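PDB 3E1T: halogenase from Chondromyces crocatus, which is an FAD-dependent halogenase of chondrochloren biosynthesis, probably using its bound flavin to chlorinate an aromatic group of the natural product or its precursor. Local coordinates for residues F347-R350 with Y351-Y355; D373-F376 with W377-K381; I382-T385 with E386-N390; E391-V394 with R395-G399; Q463-T466 with R467-E471. All blocks are in the same frame, centred on the assembly; numbering follows the deposited sequence.

Contact 1 of 5, residues F347-R350 with Y351-Y355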
# COMPACT_ATOMS: atom_id res chain seq x y z
N PHE A 347 -16.44 -8.61 0.32
CA PHE A 347 -15.11 -8.21 0.68
C PHE A 347 -14.16 -8.15 -0.55
O PHE A 347 -13.56 -7.12 -0.81
CB PHE A 347 -14.57 -9.18 1.74
CG PHE A 347 -13.08 -9.36 1.71
CD1 PHE A 347 -12.23 -8.27 1.84
CD2 PHE A 347 -12.53 -10.62 1.57
CE1 PHE A 347 -10.85 -8.43 1.84
CE2 PHE A 347 -11.16 -10.80 1.56
CZ PHE A 347 -10.31 -9.69 1.70
N GLU A 348 -14.04 -9.27 -1.28
CA GLU A 348 -13.18 -9.33 -2.46
C GLU A 348 -13.59 -8.34 -3.55
O GLU A 348 -12.75 -7.66 -4.15
CB GLU A 348 -13.09 -10.76 -3.01
CG GLU A 348 -12.01 -10.92 -4.09
CD GLU A 348 -11.51 -12.33 -4.29
OE1 GLU A 348 -11.14 -12.66 -5.45
OE2 GLU A 348 -11.42 -13.09 -3.30
N ARG A 349 -14.90 -8.22 -3.78
CA ARG A 349 -15.43 -7.31 -4.79
C ARG A 349 -15.03 -5.86 -4.49
O ARG A 349 -14.46 -5.20 -5.34
CB ARG A 349 -16.96 -7.44 -4.86
CG ARG A 349 -17.59 -6.70 -6.02
CD ARG A 349 -19.13 -6.70 -5.90
NE ARG A 349 -19.60 -5.91 -4.76
CZ ARG A 349 -19.85 -4.60 -4.80
NH1 ARG A 349 -19.67 -3.90 -5.92
NH2 ARG A 349 -20.29 -3.98 -3.71
N ARG A 350 -15.30 -5.41 -3.27
CA ARG A 350 -14.94 -4.07 -2.80
C ARG A 350 -13.43 -3.80 -2.82
O ARG A 350 -12.98 -2.72 -3.21
CB ARG A 350 -15.45 -3.88 -1.38
CG ARG A 350 -16.57 -2.90 -1.18
CD ARG A 350 -17.91 -3.49 -1.49
NE ARG A 350 -18.92 -2.99 -0.56
CZ ARG A 350 -19.60 -1.85 -0.70
NH1 ARG A 350 -19.40 -1.06 -1.75
NH2 ARG A 350 -20.48 -1.52 0.22
N TYR A 351 -12.66 -4.79 -2.36
CA TYR A 351 -11.20 -4.68 -2.29
C TYR A 351 -10.58 -4.56 -3.70
O TYR A 351 -9.72 -3.71 -3.93
CB TYR A 351 -10.65 -5.91 -1.54
CG TYR A 351 -9.17 -5.88 -1.09
CD1 TYR A 351 -8.37 -4.74 -1.21
CD2 TYR A 351 -8.61 -7.01 -0.51
CE1 TYR A 351 -7.04 -4.74 -0.77
CE2 TYR A 351 -7.27 -7.03 -0.08
CZ TYR A 351 -6.50 -5.89 -0.20
OH TYR A 351 -5.19 -5.92 0.24
N ARG A 352 -11.02 -5.42 -4.61
CA ARG A 352 -10.55 -5.40 -6.00
C ARG A 352 -10.94 -4.07 -6.68
O ARG A 352 -10.20 -3.57 -7.53
CB ARG A 352 -11.13 -6.57 -6.79
CG ARG A 352 -10.49 -7.91 -6.47
CD ARG A 352 -10.93 -9.06 -7.40
NE ARG A 352 -10.25 -10.29 -6.99
CZ ARG A 352 -8.99 -10.59 -7.29
NH1 ARG A 352 -8.27 -9.80 -8.07
NH2 ARG A 352 -8.45 -11.72 -6.82
N ARG A 353 -12.08 -3.51 -6.30
CA ARG A 353 -12.53 -2.23 -6.84
C ARG A 353 -11.58 -1.11 -6.45
O ARG A 353 -11.19 -0.32 -7.31
CB ARG A 353 -13.96 -1.91 -6.41
CG ARG A 353 -14.98 -2.67 -7.20
CD ARG A 353 -16.36 -2.69 -6.56
NE ARG A 353 -17.11 -1.46 -6.78
CZ ARG A 353 -17.72 -1.13 -7.92
NH1 ARG A 353 -17.64 -1.91 -8.99
NH2 ARG A 353 -18.39 0.01 -8.00
N GLU A 354 -11.20 -1.06 -5.17
CA GLU A 354 -10.31 -0.01 -4.69
C GLU A 354 -8.87 -0.20 -5.20
O GLU A 354 -8.21 0.77 -5.58
CB GLU A 354 -10.36 0.10 -3.16
CG GLU A 354 -9.55 1.26 -2.56
CD GLU A 354 -10.17 2.66 -2.78
OE1 GLU A 354 -11.27 2.81 -3.38
OE2 GLU A 354 -9.54 3.64 -2.33
N TYR A 355 -8.40 -1.45 -5.18
CA TYR A 355 -7.09 -1.80 -5.75
C TYR A 355 -7.03 -1.47 -7.25
O TYR A 355 -6.03 -0.90 -7.71
CB TYR A 355 -6.79 -3.29 -5.51
CG TYR A 355 -5.67 -3.87 -6.35
CD1 TYR A 355 -4.33 -3.75 -5.96
CD2 TYR A 355 -5.96 -4.57 -7.53
CE1 TYR A 355 -3.30 -4.30 -6.75
CE2 TYR A 355 -4.93 -5.12 -8.32
CZ TYR A 355 -3.62 -4.97 -7.92
OH TYR A 355 -2.64 -5.52 -8.69
O HOH W 1 -17.02 -0.24 -3.99
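F347 begins the i to i+4 contacts of this stretch of helix 340-368: its ring lies beside that of Y351, pointing the same way, with CE1 of F347 3.5 Å from CD2 of Y351. The ring planes are 30° apart but slid past each other, and the centroids stand 5.8 Å apart, so this is apolar contact with little stacking overlap. Y351 N also donates to F347 O.

E348 comes next and makes the one salt bridge between the two segments. With its CG anti to the backbone N (chi1 -170°), its chain runs alongside that of R352, whose NE and NH2 both close on the same oxygen: R352 NE lies 3.0 Å and R352 NH2 3.2 Å from E348 OE1. That oxygen sits in the guanidinium plane, whereas both nitrogens approach it from one face of the carboxylate, NE on the anti side. The other oxygen, E348 OE2, accepts from F293 N, and R352 NH2 also donates to N290 O.

R349 is paired with a like charge: its NH1 rests over one face of the R353 guanidinium, 3.6 Å from R353 NE. E346 forms a salt bridge with R349, and R353 NH1 donates to A476 O of helix 467-477. At R350, whose NE is likewise bridged to E346, a water takes a 3.0 Å bond from R353 NE and a weak one from R350 NH1.

The chemistry thus divides round the helix: aromatic packing on one side, a carboxylate held on both oxygens on another, and R349 and R350 gathered round the E346 carboxylate, with a water between R350 and R353.

Contact 2 of 5, residues D373-F376 with W377-K381; sequences DSYF and WSARK
A serine N-cap opens the short helix 375-378, and an arginine four residues after F376 folds back over its ring. S374 OG accepts from W377 N at 3.2 Å in a nearly straight bond (178°), the capping bond, which its position anti to the backbone N makes possible. The same hydroxyl is bonded to Q216 O.

F376 meets two flat groups, one with its edge and one with a face. Its edge points at the indole of W377 in a T-shaped pair: the planes are 72° apart, and F376 CD2 stands over the middle of the tryptophan ring system, 3.6 Å from W377 CE2. The indole is fixed in turn by a bond from NE1 to F215 O.

Across one face of the phenyl ring, R380 lays its guanidinium almost flat, the planes only 9° apart. R380 CZ is 4.0 Å from the F376 ring centroid, giving a cation-pi contact, and R380 CD adds a CH-pi contact at 3.7 Å from that centroid. With a leucine in place of R380, the phenyl face loses its cation and F376 O would probably be left without this donor. Y366 of helix 340-368 touches both F376 and R380, joining this turn to the long helix. The guanidinium is also pinned at one end: R380 NH1 donates to F376 O at 3.0 Å, in the carbonyl plane and on a lone pair.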
# COMPACT_ATOMS: atom_id res chain seq x y z
N ASP A 373 14.10 10.62 -23.66
CA ASP A 373 15.37 9.89 -23.69
C ASP A 373 15.57 8.94 -22.51
O ASP A 373 16.67 8.42 -22.29
CB ASP A 373 16.56 10.85 -23.89
CG ASP A 373 16.79 11.77 -22.71
OD1 ASP A 373 15.88 11.98 -21.87
OD2 ASP A 373 17.92 12.30 -22.62
N SER A 374 14.49 8.69 -21.76
CA SER A 374 14.53 7.78 -20.62
C SER A 374 14.05 6.39 -21.02
O SER A 374 12.93 6.24 -21.50
CB SER A 374 13.65 8.29 -19.48
OG SER A 374 13.63 7.36 -18.41
N TYR A 375 14.89 5.39 -20.80
CA TYR A 375 14.46 4.01 -20.99
C TYR A 375 13.34 3.65 -20.00
O TYR A 375 12.35 3.06 -20.40
CB TYR A 375 15.63 3.02 -20.94
CG TYR A 375 15.21 1.56 -20.76
CD1 TYR A 375 14.32 0.95 -21.64
CD2 TYR A 375 15.70 0.82 -19.69
CE1 TYR A 375 13.92 -0.38 -21.46
CE2 TYR A 375 15.32 -0.50 -19.50
CZ TYR A 375 14.43 -1.10 -20.39
OH TYR A 375 14.06 -2.43 -20.17
N PHE A 376 13.49 4.05 -18.74
CA PHE A 376 12.52 3.77 -17.67
C PHE A 376 11.12 4.29 -18.04
O PHE A 376 10.16 3.52 -18.05
CB PHE A 376 13.02 4.35 -16.34
CG PHE A 376 12.08 4.14 -15.16
CD1 PHE A 376 12.29 3.10 -14.25
CD2 PHE A 376 10.99 5.01 -14.94
CE1 PHE A 376 11.42 2.92 -13.15
CE2 PHE A 376 10.11 4.82 -13.84
CZ PHE A 376 10.34 3.78 -12.95
N TRP A 377 11.01 5.57 -18.35
CA TRP A 377 9.70 6.15 -18.69
C TRP A 377 9.14 5.67 -20.03
O TRP A 377 7.93 5.44 -20.14
CB TRP A 377 9.73 7.68 -18.59
CG TRP A 377 10.05 8.10 -17.21
CD1 TRP A 377 11.26 8.52 -16.73
CD2 TRP A 377 9.16 8.06 -16.08
NE1 TRP A 377 11.17 8.77 -15.38
CE2 TRP A 377 9.89 8.49 -14.96
CE3 TRP A 377 7.81 7.72 -15.92
CZ2 TRP A 377 9.32 8.60 -13.69
CZ3 TRP A 377 7.25 7.82 -14.65
CH2 TRP A 377 8.01 8.25 -13.56
N SER A 378 9.99 5.49 -21.03
CA SER A 378 9.51 5.01 -22.34
C SER A 378 8.88 3.61 -22.26
O SER A 378 7.97 3.29 -23.02
CB SER A 378 10.63 5.01 -23.38
OG SER A 378 11.58 3.99 -23.09
N ALA A 379 9.36 2.79 -21.33
CA ALA A 379 8.81 1.44 -21.12
C ALA A 379 7.59 1.42 -20.19
O ALA A 379 6.98 0.36 -19.98
CB ALA A 379 9.89 0.51 -20.60
N ARG A 380 7.25 2.56 -19.59
CA ARG A 380 6.09 2.67 -18.71
C ARG A 380 5.03 3.60 -19.30
O ARG A 380 4.68 4.64 -18.72
CB ARG A 380 6.52 3.03 -17.30
CG ARG A 380 7.20 1.85 -16.60
CD ARG A 380 8.24 2.29 -15.59
NE ARG A 380 8.95 1.15 -14.99
CZ ARG A 380 9.97 0.50 -15.55
NH1 ARG A 380 10.41 0.86 -16.75
NH2 ARG A 380 10.55 -0.51 -14.91
N LYS A 381 4.52 3.18 -20.46
CA LYS A 381 3.52 3.92 -21.21
C LYS A 381 2.29 3.06 -21.45
O LYS A 381 2.39 1.84 -21.51
CB LYS A 381 4.11 4.43 -22.54
CG LYS A 381 5.18 5.53 -22.39
CD LYS A 381 4.63 6.83 -21.78
CE LYS A 381 5.72 7.70 -21.10
NZ LYS A 381 5.97 7.36 -19.62

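Contact 3 of 5, residues I382-T385 with E386-N390; sequences IINT and EERAN
This is a surface contact at the start of helix 386-397, where R388 turns back over the two loop residues that lead into the helix. T385 occupies the N-cap position, but its side chain makes no capping bond; the first turn is closed by the backbone, A389 N donating to T385 O at 2.9 Å. Before it, E386 N makes a weak bond to N384 O. A water donates to that same carbonyl, 2.6 Å from N384 O, and accepts weakly from E387 N, so solvent spans the entrance to the helix.

R388 has CG anti to its carbonyl carbon (chi1 -58°) and bends at chi3, which brings the guanidinium back beside T385: R388 NE comes 3.7 Å from T385 CA, and R388 NH2 lies equally far from T385 OG1. Its chain crosses the N384 side chain at about a right angle. One turn on, N390 ND2 donates to E386 O at 2.9 Å from above the carbonyl plane, with N390 N on the opposite face.

Upstream, the loop is tied to the body of the protein, with I382 N bonded to D367. The loop follows helix 375-378 and leads into helix 386-397, with I382 resting on V363 and A364 of helix 340-368.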
# COMPACT_ATOMS: atom_id res chain seq x y z
N ILE A 382 1.14 3.70 -21.58
CA ILE A 382 -0.10 2.99 -21.88
C ILE A 382 0.01 2.34 -23.25
O ILE A 382 0.45 2.98 -24.21
CB ILE A 382 -1.33 3.92 -21.78
CG1 ILE A 382 -1.71 4.12 -20.31
CG2 ILE A 382 -2.51 3.36 -22.59
CD1 ILE A 382 -2.72 5.23 -20.06
N ILE A 383 -0.33 1.06 -23.33
CA ILE A 383 -0.27 0.32 -24.58
C ILE A 383 -1.65 0.38 -25.22
O ILE A 383 -2.60 -0.27 -24.78
CB ILE A 383 0.26 -1.13 -24.38
CG1 ILE A 383 1.78 -1.08 -24.19
CG2 ILE A 383 -0.08 -2.02 -25.58
CD1 ILE A 383 2.39 -2.31 -23.57
N ASN A 384 -1.72 1.20 -26.27
CA ASN A 384 -2.98 1.55 -26.92
C ASN A 384 -3.34 0.66 -28.13
O ASN A 384 -4.06 -0.33 -27.97
CB ASN A 384 -3.04 3.05 -27.27
CG ASN A 384 -1.71 3.61 -27.82
OD1 ASN A 384 -1.62 4.80 -28.12
ND2 ASN A 384 -0.69 2.76 -27.95
N THR A 385 -2.82 1.01 -29.31
CA THR A 385 -3.18 0.36 -30.58
C THR A 385 -4.61 0.75 -31.01
O THR A 385 -4.80 1.39 -32.05
CB THR A 385 -3.04 -1.19 -30.56
OG1 THR A 385 -1.76 -1.55 -30.01
CG2 THR A 385 -3.18 -1.78 -31.96
N GLU A 386 -5.59 0.36 -30.20
CA GLU A 386 -7.00 0.56 -30.51
C GLU A 386 -7.39 2.04 -30.54
O GLU A 386 -8.27 2.44 -31.31
CB GLU A 386 -7.89 -0.22 -29.53
CG GLU A 386 -9.32 -0.46 -30.02
CD GLU A 386 -9.45 -1.65 -30.98
OE1 GLU A 386 -8.41 -2.21 -31.40
OE2 GLU A 386 -10.60 -2.01 -31.31
N GLU A 387 -6.74 2.85 -29.71
CA GLU A 387 -6.96 4.29 -29.75
C GLU A 387 -6.34 4.88 -31.02
O GLU A 387 -6.90 5.81 -31.62
CB GLU A 387 -6.41 4.99 -28.50
CG GLU A 387 -6.81 6.46 -28.39
CD GLU A 387 -6.49 7.08 -27.05
OE1 GLU A 387 -7.38 7.76 -26.49
OE2 GLU A 387 -5.35 6.90 -26.54
N ARG A 388 -5.20 4.34 -31.44
CA ARG A 388 -4.51 4.79 -32.64
C ARG A 388 -5.28 4.44 -33.91
O ARG A 388 -5.27 5.20 -34.88
CB ARG A 388 -3.09 4.21 -32.70
CG ARG A 388 -2.24 4.58 -31.49
CD ARG A 388 -0.78 4.16 -31.66
NE ARG A 388 -0.63 2.72 -31.89
CZ ARG A 388 0.49 2.03 -31.66
NH1 ARG A 388 1.56 2.65 -31.17
NH2 ARG A 388 0.53 0.73 -31.91
N ALA A 389 -5.95 3.28 -33.90
CA ALA A 389 -6.87 2.90 -34.96
C ALA A 389 -8.04 3.88 -35.01
O ALA A 389 -8.41 4.36 -36.07
CB ALA A 389 -7.36 1.47 -34.76
N ASN A 390 -8.61 4.16 -33.84
CA ASN A 390 -9.68 5.15 -33.69
C ASN A 390 -9.31 6.55 -34.19
O ASN A 390 -10.12 7.22 -34.83
CB ASN A 390 -10.16 5.22 -32.24
CG ASN A 390 -11.30 4.26 -31.94
OD1 ASN A 390 -12.43 4.45 -32.42
ND2 ASN A 390 -11.03 3.24 -31.14
O HOH W 2 -6.14 0.85 -27.05

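Contact 4 of 5, residues E391-V394 with R395-G399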
# COMPACT_ATOMS: atom_id res chain seq x y z
N GLU A 391 -8.09 6.99 -33.87
CA GLU A 391 -7.62 8.32 -34.26
C GLU A 391 -7.45 8.44 -35.77
O GLU A 391 -7.73 9.49 -36.35
CB GLU A 391 -6.28 8.66 -33.58
CG GLU A 391 -6.38 9.04 -32.10
CD GLU A 391 -5.00 9.08 -31.41
OE1 GLU A 391 -3.98 9.32 -32.10
OE2 GLU A 391 -4.95 8.89 -30.17
N ALA A 392 -6.97 7.36 -36.40
CA ALA A 392 -6.81 7.31 -37.85
C ALA A 392 -8.18 7.33 -38.54
O ALA A 392 -8.35 8.00 -39.56
CB ALA A 392 -6.02 6.07 -38.25
N PHE A 393 -9.14 6.61 -37.98
CA PHE A 393 -10.50 6.62 -38.48
C PHE A 393 -11.05 8.04 -38.46
O PHE A 393 -11.61 8.51 -39.45
CB PHE A 393 -11.39 5.68 -37.64
CG PHE A 393 -12.87 5.99 -37.73
CD1 PHE A 393 -13.57 5.81 -38.92
CD2 PHE A 393 -13.55 6.46 -36.61
CE1 PHE A 393 -14.93 6.09 -38.99
CE2 PHE A 393 -14.92 6.74 -36.68
CZ PHE A 393 -15.61 6.56 -37.87
N VAL A 394 -10.85 8.71 -37.34
CA VAL A 394 -11.42 10.02 -37.10
C VAL A 394 -10.73 11.09 -37.96
O VAL A 394 -11.37 12.03 -38.43
CB VAL A 394 -11.39 10.37 -35.59
CG1 VAL A 394 -11.61 11.84 -35.38
CG2 VAL A 394 -12.42 9.55 -34.82
N ARG A 395 -9.43 10.95 -38.16
CA ARG A 395 -8.72 11.83 -39.08
C ARG A 395 -9.30 11.71 -40.50
O ARG A 395 -9.60 12.72 -41.13
CB ARG A 395 -7.22 11.54 -39.09
CG ARG A 395 -6.46 12.23 -37.95
CD ARG A 395 -4.97 12.35 -38.25
NE ARG A 395 -4.38 11.07 -38.65
CZ ARG A 395 -4.00 10.11 -37.81
NH1 ARG A 395 -4.14 10.26 -36.50
NH2 ARG A 395 -3.47 8.99 -38.29
N LEU A 396 -9.47 10.48 -40.97
CA LEU A 396 -10.04 10.22 -42.29
C LEU A 396 -11.38 10.90 -42.50
O LEU A 396 -11.56 11.63 -43.47
CB LEU A 396 -10.18 8.71 -42.54
CG LEU A 396 -10.89 8.26 -43.82
CD1 LEU A 396 -10.10 8.65 -45.05
CD2 LEU A 396 -11.09 6.76 -43.80
N ILE A 397 -12.31 10.70 -41.57
CA ILE A 397 -13.69 11.19 -41.75
C ILE A 397 -13.91 12.66 -41.35
O ILE A 397 -15.03 13.18 -41.48
CB ILE A 397 -14.74 10.24 -41.12
CG1 ILE A 397 -14.49 10.02 -39.62
CG2 ILE A 397 -14.72 8.91 -41.82
CD1 ILE A 397 -15.11 11.05 -38.76
N ALA A 398 -12.85 13.31 -40.87
CA ALA A 398 -12.80 14.76 -40.68
C ALA A 398 -12.21 15.51 -41.89
O ALA A 398 -12.18 16.74 -41.92
CB ALA A 398 -12.01 15.10 -39.41
N GLY A 399 -11.72 14.75 -42.87
CA GLY A 399 -11.11 15.33 -44.06
C GLY A 399 -9.62 15.53 -43.91
O GLY A 399 -9.01 16.27 -44.70
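Two torsions set this contact. F393 has CG anti to the backbone N, while I397 holds CG1 between its backbone N and carbonyl carbon (chi1 58°); together they bring the isoleucine branch over a face of the phenyl ring. I397 CG1 stands 4.2 Å from the F393 ring centroid, 18° off the ring normal, which meets the geometry of a CH-pi contact, though it is displaced toward the rim. I397 CG2 reaches F393 CE1 at 4.0 Å, so both carbons branching from CB take part.

R395 uses another side of the helix. Its chain bends back along the preceding turn, and one face of the guanidinium lies against the backbone: R395 NH2 is 3.8 Å from A392 CA, and the methyl A392 CB is close by. The E391 carboxylate is near but does not pair with it, since E391 OE1 stays 4.5 Å from R395 NH1. Any attraction between these charges is therefore probably modest.

Regular backbone bonds join R395 N to E391 O, L396 N to A392 O and I397 N to F393 O. The next, from A398 N to V394 O, is weak, its N-H to acceptor angle narrowing to 127°. G399 then adopts positive phi and completes a Schellman motif, with G399 N donating to L396 O at 3.2 Å.

The whole contact belongs to the last part of helix 386-397. Its centre lies about 42 Å from the chain's centre, farther out than the helix start at E386-N390, and its nearest atoms are about 13 Å from those of residues 373-381, around helix 375-378.

Contact 5 of 5, residues Q463-T466 with R467-E471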
# COMPACT_ATOMS: atom_id res chain seq x y z
N GLN A 463 -3.29 -3.08 -17.31
CA GLN A 463 -2.09 -3.31 -18.13
C GLN A 463 -0.95 -3.92 -17.33
O GLN A 463 -0.56 -3.39 -16.28
CB GLN A 463 -1.61 -2.01 -18.78
CG GLN A 463 -0.53 -2.24 -19.84
CD GLN A 463 -0.10 -0.96 -20.51
OE1 GLN A 463 -0.93 -0.21 -21.01
NE2 GLN A 463 1.20 -0.69 -20.50
N GLY A 464 -0.42 -5.02 -17.84
CA GLY A 464 0.70 -5.71 -17.19
C GLY A 464 0.30 -7.01 -16.51
O GLY A 464 1.15 -7.72 -15.98
N PHE A 465 -1.00 -7.31 -16.54
CA PHE A 465 -1.54 -8.54 -15.93
C PHE A 465 -2.03 -9.59 -16.92
O PHE A 465 -2.59 -9.27 -17.98
CB PHE A 465 -2.67 -8.24 -14.95
CG PHE A 465 -2.21 -7.99 -13.56
CD1 PHE A 465 -1.61 -9.00 -12.82
CD2 PHE A 465 -2.39 -6.74 -12.97
CE1 PHE A 465 -1.17 -8.77 -11.52
CE2 PHE A 465 -1.97 -6.51 -11.67
CZ PHE A 465 -1.34 -7.51 -10.94
N THR A 466 -1.84 -10.84 -16.52
CA THR A 466 -2.37 -12.03 -17.18
C THR A 466 -3.92 -11.94 -17.29
O THR A 466 -4.53 -11.06 -16.70
CB THR A 466 -1.94 -13.26 -16.37
OG1 THR A 466 -2.10 -14.44 -17.16
CG2 THR A 466 -2.75 -13.38 -15.09
N ARG A 467 -4.54 -12.85 -18.05
CA ARG A 467 -6.01 -12.78 -18.27
C ARG A 467 -6.85 -13.02 -17.02
O ARG A 467 -7.95 -12.44 -16.88
CB ARG A 467 -6.47 -13.76 -19.35
CG ARG A 467 -6.48 -15.23 -18.90
CD ARG A 467 -7.83 -15.90 -19.17
NE ARG A 467 -7.97 -17.16 -18.43
CZ ARG A 467 -8.73 -17.32 -17.34
NH1 ARG A 467 -9.44 -16.31 -16.84
NH2 ARG A 467 -8.79 -18.51 -16.75
N GLU A 468 -6.36 -13.91 -16.15
CA GLU A 468 -7.09 -14.31 -14.94
C GLU A 468 -7.29 -13.14 -13.99
O GLU A 468 -8.41 -12.89 -13.56
CB GLU A 468 -6.39 -15.49 -14.23
CG GLU A 468 -7.22 -16.08 -13.07
CD GLU A 468 -6.67 -17.41 -12.52
OE1 GLU A 468 -5.49 -17.73 -12.78
OE2 GLU A 468 -7.43 -18.13 -11.84
N ILE A 469 -6.22 -12.40 -13.68
CA ILE A 469 -6.36 -11.19 -12.87
C ILE A 469 -7.25 -10.15 -13.58
O ILE A 469 -8.13 -9.56 -12.96
CB ILE A 469 -4.99 -10.59 -12.50
CG1 ILE A 469 -4.18 -11.59 -11.66
CG2 ILE A 469 -5.15 -9.23 -11.80
CD1 ILE A 469 -4.77 -11.91 -10.27
N THR A 470 -7.04 -9.95 -14.88
CA THR A 470 -7.81 -8.96 -15.63
C THR A 470 -9.31 -9.24 -15.57
O THR A 470 -10.11 -8.32 -15.37
CB THR A 470 -7.34 -8.86 -17.11
OG1 THR A 470 -5.90 -8.76 -17.16
CG2 THR A 470 -7.93 -7.63 -17.78
N GLU A 471 -9.68 -10.51 -15.72
CA GLU A 471 -11.09 -10.91 -15.69
C GLU A 471 -11.73 -10.71 -14.33
O GLU A 471 -12.81 -10.13 -14.23
CB GLU A 471 -11.27 -12.35 -16.18
CG GLU A 471 -11.37 -12.45 -17.71
CD GLU A 471 -12.47 -11.56 -18.30
OE1 GLU A 471 -12.17 -10.80 -19.25
OE2 GLU A 471 -13.63 -11.62 -17.83
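I469 sets its CG2 methyl over one face of the F465 ring, the two side chains crossing at a slant. The methyl carbon is 3.7 Å from the F465 ring centroid and 15° off the ring normal, a CH-pi contact; it lies somewhat toward the CG side, with I469 CG2 3.6 Å from F465 CG. The branch gets there because CG2 is anti to the backbone N, while CG1 (chi1 -61°) is turned beside that nitrogen and touches the T466 methyl, I469 CG1 standing 4.1 Å from T466 CG2.

This pairing straddles the beginning of helix 467-477, with T466 at the N-cap position. Its side chain makes no capping bond; its carbonyl instead takes two donors from one residue of the first turn. T470 OG1 lies 2.7 Å from T466 O and T470 N 3.3 Å from T466 O, reaching it from opposite faces of the carbonyl plane.

V182 of strand 181-183 touches F465, T466 and I469, and the F465 ring also meets that of Y359. Were F465 an alanine, the I469 methyl would probably be left without its aromatic face, with a gap opened beside V182 and Y359. Just before the phenylalanine, G464 makes backbone hydrogen bonds with R185.

How the contacts relate
The five contacts run in series along the chain, yet folding brings contact 5 back against three of the others. Its F465 meets contact 1, where Y355 OH packs 3.2 Å from F465 CE2. Q463 of contact 5 joins contacts 2 and 3: Q463 NE2 is 3.0 Å from K381 O and Q463 OE1 2.7 Å from I383 N, both probable hydrogen bonds. Contacts 3 and 4 share helix 386-397, their centres about 14 Å apart, and contact 4 touches neither contact 1 nor contact 5. Of the bound FAD, the Y351 side chain of contact 1 is about 7 Å away and the F376 side chain of contact 2 about 12 Å.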